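Local coordinates for phospholipase C-beta (PLC-beta) (Sepia officinalis, PDB 3QR0), which belongs to the phospholipase C-beta family, multidomain proteins that combine a PH domain, EF-hands, a calcium-bound TIM-barrel core and a C2 domain, at residues Y69-P82 with L101-Y114. Numbering follows the deposited sequence. Where two conformers were deposited one is given.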
loop_
_atom_site.group_PDB
_atom_site.type_symbol
_atom_site.label_atom_id
_atom_site.label_comp_id
_atom_site.label_asym_id
_atom_site.label_seq_id
_atom_site.Cartn_x
_atom_site.Cartn_y
_atom_site.Cartn_z
ATOM N N TYR A 69 -6.004 -9.879 4.830
ATOM C CA TYR A 69 -6.120 -10.127 3.393
ATOM C C TYR A 69 -7.548 -9.963 2.858
ATOM O O TYR A 69 -7.816 -10.260 1.698
ATOM C CB TYR A 69 -5.538 -11.502 3.075
ATOM C CG TYR A 69 -4.178 -11.682 3.726
ATOM C CD1 TYR A 69 -3.118 -10.842 3.396
ATOM C CD2 TYR A 69 -3.966 -12.655 4.698
ATOM C CE1 TYR A 69 -1.880 -10.972 4.009
ATOM C CE2 TYR A 69 -2.729 -12.794 5.318
ATOM C CZ TYR A 69 -1.692 -11.952 4.969
ATOM O OH TYR A 69 -0.463 -12.088 5.573
ATOM N N VAL A 70 -8.456 -9.465 3.695
ATOM C CA VAL A 70 -9.813 -9.164 3.245
ATOM C C VAL A 70 -9.768 -7.875 2.426
ATOM O O VAL A 70 -9.155 -6.885 2.838
ATOM C CB VAL A 70 -10.809 -9.054 4.419
ATOM C CG1 VAL A 70 -12.094 -8.361 3.974
ATOM C CG2 VAL A 70 -11.105 -10.449 4.981
ATOM N N ARG A 71 -10.390 -7.916 1.252
ATOM C CA ARG A 71 -10.332 -6.814 0.288
ATOM C C ARG A 71 -11.613 -6.009 0.257
ATOM O O ARG A 71 -11.593 -4.785 0.125
ATOM C CB ARG A 71 -10.039 -7.369 -1.109
ATOM C CG ARG A 71 -8.698 -8.082 -1.216
ATOM C CD ARG A 71 -7.545 -7.125 -1.049
ATOM N NE ARG A 71 -6.261 -7.807 -0.911
ATOM C CZ ARG A 71 -5.079 -7.195 -0.895
ATOM N NH1 ARG A 71 -4.991 -5.877 -1.022
ATOM N NH2 ARG A 71 -3.972 -7.911 -0.761
ATOM N N ASP A 72 -12.738 -6.696 0.363
ATOM C CA ASP A 72 -14.013 -6.021 0.410
ATOM C C ASP A 72 -15.050 -6.918 1.060
ATOM O O ASP A 72 -14.897 -8.140 1.097
ATOM C CB ASP A 72 -14.461 -5.637 -1.004
ATOM C CG ASP A 72 -15.360 -4.404 -1.030
ATOM O OD1 ASP A 72 -15.731 -3.874 0.045
ATOM O OD2 ASP A 72 -15.705 -3.963 -2.145
ATOM N N ILE A 73 -16.081 -6.281 1.598
ATOM C CA ILE A 73 -17.273 -6.961 2.054
ATOM C C ILE A 73 -18.438 -6.095 1.605
ATOM O O ILE A 73 -18.425 -4.874 1.795
ATOM C CB ILE A 73 -17.270 -7.224 3.583
ATOM C CG1 ILE A 73 -18.592 -7.857 4.023
ATOM C CG2 ILE A 73 -16.964 -5.952 4.365
ATOM C CD1 ILE A 73 -18.553 -8.445 5.422
ATOM N N ARG A 74 -19.418 -6.733 0.966
ATOM C CA ARG A 74 -20.537 -6.034 0.335
ATOM C C ARG A 74 -21.848 -6.651 0.769
ATOM O O ARG A 74 -21.906 -7.839 1.071
ATOM C CB ARG A 74 -20.434 -6.143 -1.184
ATOM C CG ARG A 74 -19.195 -5.524 -1.754
ATOM C CD ARG A 74 -18.852 -6.058 -3.125
ATOM N NE ARG A 74 -17.471 -5.719 -3.440
ATOM C CZ ARG A 74 -16.781 -6.191 -4.474
ATOM N NH1 ARG A 74 -17.342 -7.017 -5.352
ATOM N NH2 ARG A 74 -15.520 -5.813 -4.629
ATOM N N CYS A 75 -22.903 -5.846 0.785
ATOM C CA CYS A 75 -24.223 -6.340 1.141
ATOM C C CYS A 75 -25.293 -5.744 0.244
ATOM O O CYS A 75 -25.026 -4.833 -0.539
ATOM C CB CYS A 75 -24.532 -6.038 2.608
ATOM S SG CYS A 75 -24.693 -4.272 2.999
ATOM N N ALA A 76 -26.505 -6.283 0.363
ATOM C CA ALA A 76 -27.660 -5.787 -0.381
ATOM C C ALA A 76 -27.396 -5.810 -1.889
ATOM O O ALA A 76 -26.943 -6.829 -2.422
ATOM C CB ALA A 76 -28.044 -4.391 0.107
ATOM N N LYS A 77 -27.646 -4.692 -2.568
ATOM C CA LYS A 77 -27.553 -4.641 -4.025
ATOM C C LYS A 77 -26.143 -4.912 -4.563
ATOM O O LYS A 77 -25.993 -5.301 -5.718
ATOM C CB LYS A 77 -28.093 -3.300 -4.558
ATOM C CG LYS A 77 -27.228 -2.085 -4.269
ATOM C CD LYS A 77 -27.944 -0.795 -4.674
ATOM C CE LYS A 77 -26.958 0.310 -5.018
ATOM N NZ LYS A 77 -27.652 1.571 -5.417
ATOM N N TYR A 78 -25.123 -4.720 -3.730
ATOM C CA TYR A 78 -23.734 -4.974 -4.122
ATOM C C TYR A 78 -23.234 -6.390 -3.805
ATOM O O TYR A 78 -22.130 -6.761 -4.207
ATOM C CB TYR A 78 -22.813 -3.933 -3.475
ATOM C CG TYR A 78 -23.024 -2.535 -4.004
ATOM C CD1 TYR A 78 -22.995 -2.284 -5.370
ATOM C CD2 TYR A 78 -23.242 -1.460 -3.143
ATOM C CE1 TYR A 78 -23.186 -1.007 -5.873
ATOM C CE2 TYR A 78 -23.431 -0.172 -3.640
ATOM C CZ TYR A 78 -23.400 0.041 -5.009
ATOM O OH TYR A 78 -23.576 1.296 -5.535
ATOM N N ALA A 79 -24.033 -7.174 -3.088
ATOM C CA ALA A 79 -23.692 -8.565 -2.809
ATOM C C ALA A 79 -24.120 -9.441 -3.990
ATOM O O ALA A 79 -24.976 -9.050 -4.778
ATOM C CB ALA A 79 -24.361 -9.029 -1.533
ATOM N N LYS A 80 -23.508 -10.614 -4.109
ATOM C CA LYS A 80 -23.858 -11.572 -5.159
ATOM C C LYS A 80 -24.821 -12.608 -4.584
ATOM O O LYS A 80 -24.421 -13.429 -3.764
ATOM C CB LYS A 80 -22.600 -12.264 -5.696
ATOM C CG LYS A 80 -22.883 -13.315 -6.769
ATOM C CD LYS A 80 -21.624 -13.719 -7.527
ATOM C CE LYS A 80 -21.961 -14.677 -8.671
ATOM N NZ LYS A 80 -20.796 -14.899 -9.571
ATOM N N PRO A 81 -26.098 -12.572 -5.002
ATOM C CA PRO A 81 -27.044 -13.537 -4.450
ATOM C C PRO A 81 -26.895 -14.910 -5.111
ATOM O O PRO A 81 -26.415 -14.995 -6.245
ATOM C CB PRO A 81 -28.399 -12.915 -4.780
ATOM C CG PRO A 81 -28.163 -12.147 -6.035
ATOM C CD PRO A 81 -26.721 -11.712 -6.025
ATOM N N PRO A 82 -27.288 -15.983 -4.405
ATOM C CA PRO A 82 -27.185 -17.313 -5.000
ATOM C C PRO A 82 -28.169 -17.506 -6.156
ATOM O O PRO A 82 -29.246 -16.915 -6.156
ATOM C CB PRO A 82 -27.517 -18.247 -3.832
ATOM C CG PRO A 82 -28.348 -17.437 -2.919
ATOM C CD PRO A 82 -27.859 -16.028 -3.048
ATOM N N LEU A 101 -34.399 -11.638 -0.561
ATOM C CA LEU A 101 -33.184 -12.432 -0.444
ATOM C C LEU A 101 -31.927 -11.577 -0.531
ATOM O O LEU A 101 -31.057 -11.672 0.327
ATOM C CB LEU A 101 -33.152 -13.527 -1.512
ATOM C CG LEU A 101 -31.893 -14.401 -1.549
ATOM C CD1 LEU A 101 -31.559 -14.949 -0.166
ATOM C CD2 LEU A 101 -32.060 -15.531 -2.560
ATOM N N GLN A 102 -31.841 -10.733 -1.553
ATOM C CA GLN A 102 -30.613 -9.985 -1.807
ATOM C C GLN A 102 -30.262 -8.975 -0.708
ATOM O O GLN A 102 -29.083 -8.717 -0.464
ATOM C CB GLN A 102 -30.659 -9.291 -3.168
ATOM C CG GLN A 102 -29.287 -8.771 -3.586
ATOM C CD GLN A 102 -29.122 -8.589 -5.082
ATOM O OE1 GLN A 102 -30.041 -8.832 -5.864
ATOM N NE2 GLN A 102 -27.932 -8.151 -5.487
ATOM N N ASP A 103 -31.278 -8.428 -0.042
ATOM C CA ASP A 103 -31.076 -7.523 1.098
ATOM C C ASP A 103 -30.354 -8.200 2.274
ATOM O O ASP A 103 -29.699 -7.526 3.075
ATOM C CB ASP A 103 -32.423 -6.960 1.581
ATOM C CG ASP A 103 -33.093 -6.049 0.554
ATOM O OD1 ASP A 103 -32.430 -5.617 -0.414
ATOM O OD2 ASP A 103 -34.292 -5.753 0.732
ATOM N N LYS A 104 -30.473 -9.528 2.369
ATOM C CA LYS A 104 -29.816 -10.311 3.422
ATOM C C LYS A 104 -28.423 -10.836 3.052
ATOM O O LYS A 104 -27.704 -11.348 3.915
ATOM C CB LYS A 104 -30.695 -11.498 3.812
ATOM C CG LYS A 104 -32.045 -11.099 4.367
ATOM C CD LYS A 104 -32.836 -12.287 4.882
ATOM C CE LYS A 104 -33.406 -13.131 3.766
ATOM N NZ LYS A 104 -34.478 -14.025 4.279
ATOM N N CYS A 105 -28.046 -10.717 1.782
ATOM C CA CYS A 105 -26.793 -11.298 1.292
ATOM C C CYS A 105 -25.565 -10.451 1.616
ATOM O O CYS A 105 -25.604 -9.225 1.542
ATOM C CB CYS A 105 -26.865 -11.541 -0.218
ATOM S SG CYS A 105 -27.943 -12.928 -0.634
ATOM N N VAL A 106 -24.481 -11.141 1.972
ATOM C CA VAL A 106 -23.192 -10.529 2.235
ATOM C C VAL A 106 -22.133 -11.311 1.462
ATOM O O VAL A 106 -22.096 -12.538 1.530
ATOM C CB VAL A 106 -22.840 -10.556 3.737
ATOM C CG1 VAL A 106 -21.406 -10.048 3.969
ATOM C CG2 VAL A 106 -23.839 -9.731 4.527
ATOM N N THR A 107 -21.283 -10.591 0.733
ATOM C CA THR A 107 -20.219 -11.194 -0.070
ATOM C C THR A 107 -18.885 -10.636 0.391
ATOM O O THR A 107 -18.731 -9.424 0.509
ATOM C CB THR A 107 -20.391 -10.860 -1.563
ATOM O OG1 THR A 107 -21.659 -11.328 -2.018
ATOM C CG2 THR A 107 -19.302 -11.500 -2.400
ATOM N N ILE A 108 -17.934 -11.523 0.661
ATOM C CA ILE A 108 -16.600 -11.120 1.085
ATOM C C ILE A 108 -15.602 -11.576 0.025
ATOM O O ILE A 108 -15.671 -12.714 -0.443
ATOM C CB ILE A 108 -16.223 -11.749 2.441
ATOM C CG1 ILE A 108 -17.315 -11.496 3.484
ATOM C CG2 ILE A 108 -14.884 -11.198 2.939
ATOM C CD1 ILE A 108 -17.080 -12.209 4.816
ATOM N N CYS A 109 -14.697 -10.688 -0.380
ATOM C CA CYS A 109 -13.558 -11.115 -1.189
ATOM C C CYS A 109 -12.254 -10.874 -0.452
ATOM O O CYS A 109 -12.070 -9.854 0.219
ATOM C CB CYS A 109 -13.537 -10.463 -2.570
ATOM S SG CYS A 109 -13.511 -8.686 -2.601
ATOM N N HIS A 110 -11.359 -11.842 -0.594
ATOM C CA HIS A 110 -10.105 -11.876 0.132
ATOM C C HIS A 110 -9.015 -12.450 -0.757
ATOM O O HIS A 110 -9.270 -13.297 -1.622
ATOM C CB HIS A 110 -10.239 -12.706 1.418
ATOM C CG HIS A 110 -11.154 -13.888 1.291
ATOM N ND1 HIS A 110 -10.696 -15.161 1.022
ATOM C CD2 HIS A 110 -12.502 -13.989 1.399
ATOM C CE1 HIS A 110 -11.721 -15.994 0.965
ATOM N NE2 HIS A 110 -12.829 -15.307 1.186
ATOM N N GLY A 111 -7.795 -11.979 -0.541
ATOM C CA GLY A 111 -6.659 -12.506 -1.259
ATOM C C GLY A 111 -5.368 -11.891 -0.772
ATOM O O GLY A 111 -5.327 -10.708 -0.410
ATOM N N TYR A 112 -4.320 -12.707 -0.760
ATOM C CA TYR A 112 -2.967 -12.260 -0.424
ATOM C C TYR A 112 -2.593 -11.033 -1.261
ATOM O O TYR A 112 -2.078 -10.050 -0.737
ATOM C CB TYR A 112 -1.979 -13.402 -0.662
ATOM C CG TYR A 112 -0.649 -13.236 0.020
ATOM C CD1 TYR A 112 -0.569 -13.109 1.406
ATOM C CD2 TYR A 112 0.537 -13.234 -0.709
ATOM C CE1 TYR A 112 0.653 -12.975 2.045
ATOM C CE2 TYR A 112 1.767 -13.104 -0.075
ATOM C CZ TYR A 112 1.812 -12.970 1.303
ATOM O OH TYR A 112 3.016 -12.833 1.949
ATOM N N ASN A 113 -2.845 -11.137 -2.569
ATOM C CA ASN A 113 -2.803 -10.015 -3.504
ATOM C C ASN A 113 -4.219 -9.779 -4.016
ATOM O O ASN A 113 -5.099 -10.614 -3.793
ATOM C CB ASN A 113 -1.838 -10.295 -4.671
ATOM C CG ASN A 113 -2.325 -11.416 -5.600
ATOM O OD1 ASN A 113 -3.252 -11.237 -6.387
ATOM N ND2 ASN A 113 -1.670 -12.568 -5.523
ATOM N N TYR A 114 -4.448 -8.649 -4.684
ATOM C CA TYR A 114 -5.812 -8.293 -5.134
ATOM C C TYR A 114 -6.192 -8.777 -6.535
ATOM O O TYR A 114 -7.308 -8.518 -6.990
ATOM C CB TYR A 114 -6.060 -6.777 -5.022
ATOM C CG TYR A 114 -4.983 -5.931 -5.642
ATOM C CD1 TYR A 114 -4.852 -5.834 -7.027
ATOM C CD2 TYR A 114 -4.079 -5.235 -4.844
ATOM C CE1 TYR A 114 -3.852 -5.073 -7.596
ATOM C CE2 TYR A 114 -3.076 -4.468 -5.407
ATOM C CZ TYR A 114 -2.966 -4.391 -6.779
ATOM O OH TYR A 114 -1.967 -3.633 -7.338
HETATM O O HOH W 1 -22.628 -13.584 -1.919
#
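Where antiparallel strands 70-75 and 105-110 pair in the sheet of the PH domain, a classic beta bulge sets two residues, R71 and D72, opposite one, C109. C109 O takes both amides of the bulge, R71 N at 2.8 Å and D72 N at 3.2 Å. R71, its chain bent at CG (chi2 -67°), then runs alongside the turn beyond H110; its NE and NH2 grip G111 O side-on, both at 3.1 Å, with that oxygen in the guanidinium plane. The same guanidinium also reaches S754. Y114 stands nearly perpendicular to its plane, ring edge toward NH1, while Y114 OH bonds to F600 O and ties the turn to the barrel. At the end of the strand pair the Y69 and Y112 rings point the same way, planes 54° apart, with Y112 CD1 over the rim of one Y69 face; Y69 OH continues to P757 O.

On the face of V70, I73 and V106, I73 CG1 rests against V106 CG1 at 3.6 Å and its CD1 lies by I108 CG1; I73 and V106 pack against helix 127-141. The other face carries D72, R74, T107 and C109: R74 lays NE and NH2 on D72 OD2, with C109 SG over its guanidinium, and each charge has a second partner, E354 for R74 and K406 for D72. Past the strand the chain folds back over T107, where K80 N gives T107 OG1 a nearly straight bond of 2.9 Å (170°).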